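Local coordinates for protein putative O-acetylhomoserine (Thiol)-lyase (Campylobacter jejuni, PDB 4OC9) that probably uses pyridoxal phosphate to make homocysteine from O-acetylhomoserine and a sulfide source, at residues 15-18 / 19-23; 325-328 / 329-332. All blocks are in the same frame, centred on the assembly; numbering follows the deposited sequence.

Contact 1 (15-18 / 19-23); sequences YNFD and TQRSI
The Y15 ring meets the backbone carbonyl of S22 at its edge, in the ring plane, while F17 N lies 3.8 Å above one face, over the ring centre. The F17 ring is also met at its edge by S22 O, 3.3 Å from F17 CD1, and I23 CA lies near the same ring's plane. One carbonyl oxygen therefore touches both aromatic rims. The guanidinium of R21 has F17 CB over one face, offset toward the rim. Its plane is turned 46° from the F17 ring, with R21 NH2 3.9 Å from F17 CD2. The bend of the arginine at chi3 (63°) folds the group back toward F17.

Y15 OH donates to S22 O at 2.6 Å, tilted 27° out of the carbonyl plane. The same hydroxyl accepts a hydrogen bond from water 1. That water in turn accepts from D18 N and S22 N, so it ties the two limbs of the loop together. S22 OG bonds S24 O. A second water links D18 O, at 2.8 Å, to R21 NH1. R21 NE bonds N34 O of the second subunit, so the guanidinium has a water-mediated link to its own chain and a direct bond to another.

R21 N donates to D18 O at 3.3 Å, closing the turn. T19 and Q20 occupy the two central positions, with helical backbone angles, and R21 follows in the left-handed region. This is a type I beta turn, and it reverses the chain between F17 and S22. It belongs to the N-terminal segment, which in trans-sulfuration enzymes commonly reaches over to a neighbouring subunit; here it packs on the second and third subunits.

Contact 2 (325-328 / 329-332); sequences AYHN and LFKK
F330 N, K331 N and K332 N bond back to Y326 O, H327 O and N328 O in turn, the i to i+4 pattern of an alpha helix, with Y326 at the N-cap position. The K331 N to H327 O bond is 3.0 Å and nearly straight at 167°. Water 3 takes the hydrogen of L329 N and gives one to A325 O at 2.7 Å, extending the bonding at the helix start.

H327 and K331 lie side by side and point the same way. K331 CG sits over one face of the imidazole, and K331 CE comes 3.6 Å from H327 NE2. The lysine bends at chi2 (-63°), which brings its aliphatic part along the ring. H327 ND1 bonds P319 O, which puts a hydrogen on ND1. H327 NE2 and K331 NZ are 4.7 Å apart, so a second proton, on NE2, would probably be mildly disfavoured. K331 NZ bonds N337 OD1. L329 CD1 touches Y326 CD1 at 4.0 Å, at the tyrosine ring's edge.

Y326 OH bonds D133 and K107, in the loops that follow strands 126-130 and 101-105 of the seven-stranded sheet. The F330 ring meets F334 and packs on I161, ahead of helix 164-174. Helix 327-333 connects strands 315-317 and 342-346, neighbours in the five-stranded sheet; through Y326 and F330 it packs on loops of the part built on the seven-stranded sheet.

How the contacts relate
Contact 1 comes early in the chain and contact 2 late, so the two follow in series along the chain. Their centres are 44 Å apart, and their nearest atoms about 31 Å, with no touch. They share no helix or sheet. Residues 15-23 form a loop between helices 6-9 and 38-45, on the periphery of the chain. Residues 325-332 start helix 327-333, between two strands of the five-stranded sheet. The surroundings differ too. Contact 1 takes part in packing between subunits of the tetramer, whereas contact 2 is touched by no other chain and joins two parts of one subunit.

Contact 1 (15-18 / 19-23)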
loop_
_atom_site.group_PDB
_atom_site.type_symbol
_atom_site.label_atom_id
_atom_site.label_comp_id
_atom_site.label_asym_id
_atom_site.label_seq_id
_atom_site.Cartn_x
_atom_site.Cartn_y
_atom_site.Cartn_z
ATOM N N TYR D 15 11.551 -17.703 2.045
ATOM C CA TYR D 15 10.795 -17.300 0.858
ATOM C C TYR D 15 11.426 -17.993 -0.378
ATOM O O TYR D 15 12.564 -17.683 -0.667
ATOM C CB TYR D 15 10.771 -15.772 0.694
ATOM C CG TYR D 15 10.173 -15.308 -0.631
ATOM C CD1 TYR D 15 8.805 -15.425 -0.884
ATOM C CD2 TYR D 15 10.961 -14.665 -1.593
ATOM C CE1 TYR D 15 8.263 -15.005 -2.089
ATOM C CE2 TYR D 15 10.425 -14.226 -2.794
ATOM C CZ TYR D 15 9.083 -14.382 -3.037
ATOM O OH TYR D 15 8.551 -13.956 -4.234
ATOM N N ASN D 16 10.679 -18.940 -0.989
ATOM C CA ASN D 16 10.944 -19.820 -2.187
ATOM C C ASN D 16 10.690 -19.318 -3.520
ATOM O O ASN D 16 11.146 -19.963 -4.425
ATOM C CB ASN D 16 9.952 -21.010 -2.130
ATOM C CG ASN D 16 10.175 -22.057 -3.172
ATOM O OD1 ASN D 16 9.231 -22.488 -3.918
ATOM N ND2 ASN D 16 11.395 -22.471 -3.261
ATOM N N PHE D 17 10.075 -18.161 -3.648
ATOM C CA PHE D 17 9.697 -17.633 -4.956
ATOM C C PHE D 17 8.483 -18.468 -5.352
ATOM O O PHE D 17 8.571 -19.697 -5.494
ATOM C CB PHE D 17 10.753 -17.756 -6.053
ATOM C CG PHE D 17 12.069 -17.149 -5.693
ATOM C CD1 PHE D 17 12.213 -15.789 -5.640
ATOM C CD2 PHE D 17 13.178 -17.942 -5.466
ATOM C CE1 PHE D 17 13.420 -15.220 -5.288
ATOM C CE2 PHE D 17 14.395 -17.385 -5.125
ATOM C CZ PHE D 17 14.515 -16.018 -5.029
ATOM N N ASP D 18 7.324 -17.849 -5.468
ATOM C CA ASP D 18 6.158 -18.617 -5.866
ATOM C C ASP D 18 6.237 -18.883 -7.399
ATOM O O ASP D 18 7.333 -18.934 -7.985
ATOM C CB ASP D 18 4.858 -17.989 -5.362
ATOM C CG ASP D 18 4.672 -18.132 -3.852
ATOM O OD1 ASP D 18 5.305 -18.996 -3.208
ATOM O OD2 ASP D 18 3.845 -17.383 -3.308
ATOM N N THR D 19 5.108 -19.080 -8.044
ATOM C CA THR D 19 5.094 -19.370 -9.457
ATOM C C THR D 19 5.711 -18.257 -10.310
ATOM O O THR D 19 6.420 -18.516 -11.274
ATOM C CB THR D 19 3.633 -19.575 -9.899
ATOM O OG1 THR D 19 2.951 -20.406 -8.945
ATOM C CG2 THR D 19 3.544 -20.157 -11.292
ATOM N N GLN D 20 5.433 -17.019 -9.927
ATOM C CA GLN D 20 5.905 -15.838 -10.658
ATOM C C GLN D 20 7.368 -15.518 -10.478
ATOM O O GLN D 20 7.947 -14.738 -11.239
ATOM C CB GLN D 20 5.086 -14.622 -10.227
ATOM C CG GLN D 20 3.584 -14.803 -10.413
ATOM C CD GLN D 20 3.216 -15.099 -11.846
ATOM O OE1 GLN D 20 3.844 -14.611 -12.786
ATOM N NE2 GLN D 20 2.140 -15.828 -12.026
ATOM N N ARG D 21 7.958 -16.077 -9.432
ATOM C CA ARG D 21 9.374 -15.880 -9.134
ATOM C C ARG D 21 9.816 -14.420 -8.961
ATOM O O ARG D 21 10.874 -14.005 -9.450
ATOM C CB ARG D 21 10.241 -16.633 -10.173
ATOM C CG ARG D 21 9.950 -18.131 -10.193
ATOM C CD ARG D 21 10.933 -18.929 -11.012
ATOM N NE ARG D 21 12.279 -18.817 -10.441
ATOM C CZ ARG D 21 12.758 -19.570 -9.454
ATOM N NH1 ARG D 21 12.008 -20.489 -8.882
ATOM N NH2 ARG D 21 14.001 -19.388 -9.032
ATOM N N SER D 22 8.984 -13.657 -8.264
ATOM C CA SER D 22 9.285 -12.270 -7.994
ATOM C C SER D 22 10.388 -12.273 -6.932
ATOM O O SER D 22 10.321 -13.049 -5.980
ATOM C CB SER D 22 8.069 -11.538 -7.466
ATOM O OG SER D 22 7.571 -12.153 -6.299
ATOM N N ILE D 23 11.413 -11.439 -7.119
ATOM C CA ILE D 23 12.526 -11.375 -6.173
ATOM C C ILE D 23 12.043 -10.813 -4.857
ATOM O O ILE D 23 12.463 -11.246 -3.789
ATOM C CB ILE D 23 13.701 -10.581 -6.747
ATOM C CG1 ILE D 23 14.251 -11.352 -7.946
ATOM C CG2 ILE D 23 14.798 -10.441 -5.710
ATOM C CD1 ILE D 23 15.324 -10.633 -8.680
HETATM O O HOH W 1 6.870 -14.989 -6.520
HETATM O O HOH W 2 9.217 -20.956 -8.561
#

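Contact 2 (325-328 / 329-332)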
loop_
_atom_site.group_PDB
_atom_site.type_symbol
_atom_site.label_atom_id
_atom_site.label_comp_id
_atom_site.label_asym_id
_atom_site.label_seq_id
_atom_site.Cartn_x
_atom_site.Cartn_y
_atom_site.Cartn_z
ATOM N N ALA D 325 27.798 3.929 33.933
ATOM C CA ALA D 325 27.615 2.777 34.823
ATOM C C ALA D 325 27.370 1.440 34.105
ATOM O O ALA D 325 27.564 0.391 34.691
ATOM C CB ALA D 325 26.457 3.050 35.776
ATOM N N TYR D 326 26.921 1.494 32.864
ATOM C CA TYR D 326 26.672 0.296 32.128
ATOM C C TYR D 326 27.746 0.008 31.102
ATOM O O TYR D 326 27.604 -0.915 30.320
ATOM C CB TYR D 326 25.281 0.388 31.477
ATOM C CG TYR D 326 24.218 0.543 32.529
ATOM C CD1 TYR D 326 23.796 -0.548 33.268
ATOM C CD2 TYR D 326 23.637 1.779 32.803
ATOM C CE1 TYR D 326 22.849 -0.408 34.270
ATOM C CE2 TYR D 326 22.676 1.923 33.810
ATOM C CZ TYR D 326 22.290 0.828 34.531
ATOM O OH TYR D 326 21.328 0.950 35.489
ATOM N N HIS D 327 28.837 0.762 31.136
ATOM C CA HIS D 327 29.933 0.597 30.167
ATOM C C HIS D 327 30.544 -0.813 30.139
ATOM O O HIS D 327 30.780 -1.354 29.062
ATOM C CB HIS D 327 30.995 1.698 30.345
ATOM C CG HIS D 327 32.074 1.679 29.305
ATOM N ND1 HIS D 327 31.927 2.264 28.067
ATOM C CD2 HIS D 327 33.342 1.198 29.344
ATOM C CE1 HIS D 327 33.053 2.136 27.382
ATOM N NE2 HIS D 327 33.923 1.480 28.132
ATOM N N ASN D 328 30.814 -1.389 31.305
ATOM C CA ASN D 328 31.360 -2.762 31.377
ATOM C C ASN D 328 30.379 -3.807 30.834
ATOM O O ASN D 328 30.773 -4.734 30.138
ATOM C CB ASN D 328 31.781 -3.128 32.794
ATOM C CG ASN D 328 33.041 -2.418 33.219
ATOM O OD1 ASN D 328 33.848 -1.997 32.386
ATOM N ND2 ASN D 328 33.243 -2.313 34.524
ATOM N N LEU D 329 29.101 -3.651 31.166
ATOM C CA LEU D 329 28.068 -4.557 30.654
ATOM C C LEU D 329 27.994 -4.379 29.120
ATOM O O LEU D 329 27.751 -5.343 28.391
ATOM C CB LEU D 329 26.720 -4.285 31.314
ATOM C CG LEU D 329 26.694 -4.706 32.783
ATOM C CD1 LEU D 329 25.501 -4.193 33.557
ATOM C CD2 LEU D 329 26.748 -6.227 32.832
ATOM N N PHE D 330 28.196 -3.152 28.649
ATOM C CA PHE D 330 28.171 -2.878 27.227
ATOM C C PHE D 330 29.276 -3.659 26.544
ATOM O O PHE D 330 29.033 -4.374 25.582
ATOM C CB PHE D 330 28.309 -1.374 26.960
ATOM C CG PHE D 330 28.638 -1.046 25.537
ATOM C CD1 PHE D 330 27.731 -1.256 24.531
ATOM C CD2 PHE D 330 29.840 -0.440 25.223
ATOM C CE1 PHE D 330 28.037 -0.920 23.211
ATOM C CE2 PHE D 330 30.145 -0.072 23.915
ATOM C CZ PHE D 330 29.244 -0.312 22.915
ATOM N N LYS D 331 30.495 -3.507 27.047
ATOM C CA LYS D 331 31.643 -4.220 26.482
ATOM C C LYS D 331 31.454 -5.731 26.567
ATOM O O LYS D 331 31.920 -6.470 25.724
ATOM C CB LYS D 331 32.951 -3.833 27.198
ATOM C CG LYS D 331 33.424 -2.391 26.996
ATOM C CD LYS D 331 33.751 -2.116 25.532
ATOM C CE LYS D 331 34.267 -0.704 25.327
ATOM N NZ LYS D 331 34.676 -0.422 23.938
ATOM N N LYS D 332 30.776 -6.194 27.599
ATOM C CA LYS D 332 30.562 -7.628 27.775
ATOM C C LYS D 332 29.562 -8.256 26.804
ATOM O O LYS D 332 29.806 -9.330 26.273
ATOM C CB LYS D 332 30.099 -7.916 29.194
ATOM C CG LYS D 332 29.926 -9.389 29.473
ATOM C CD LYS D 332 29.415 -9.634 30.882
ATOM C CE LYS D 332 29.216 -11.121 31.137
ATOM N NZ LYS D 332 28.610 -11.381 32.472
HETATM O O HOH W 3 28.666 -1.773 33.538
#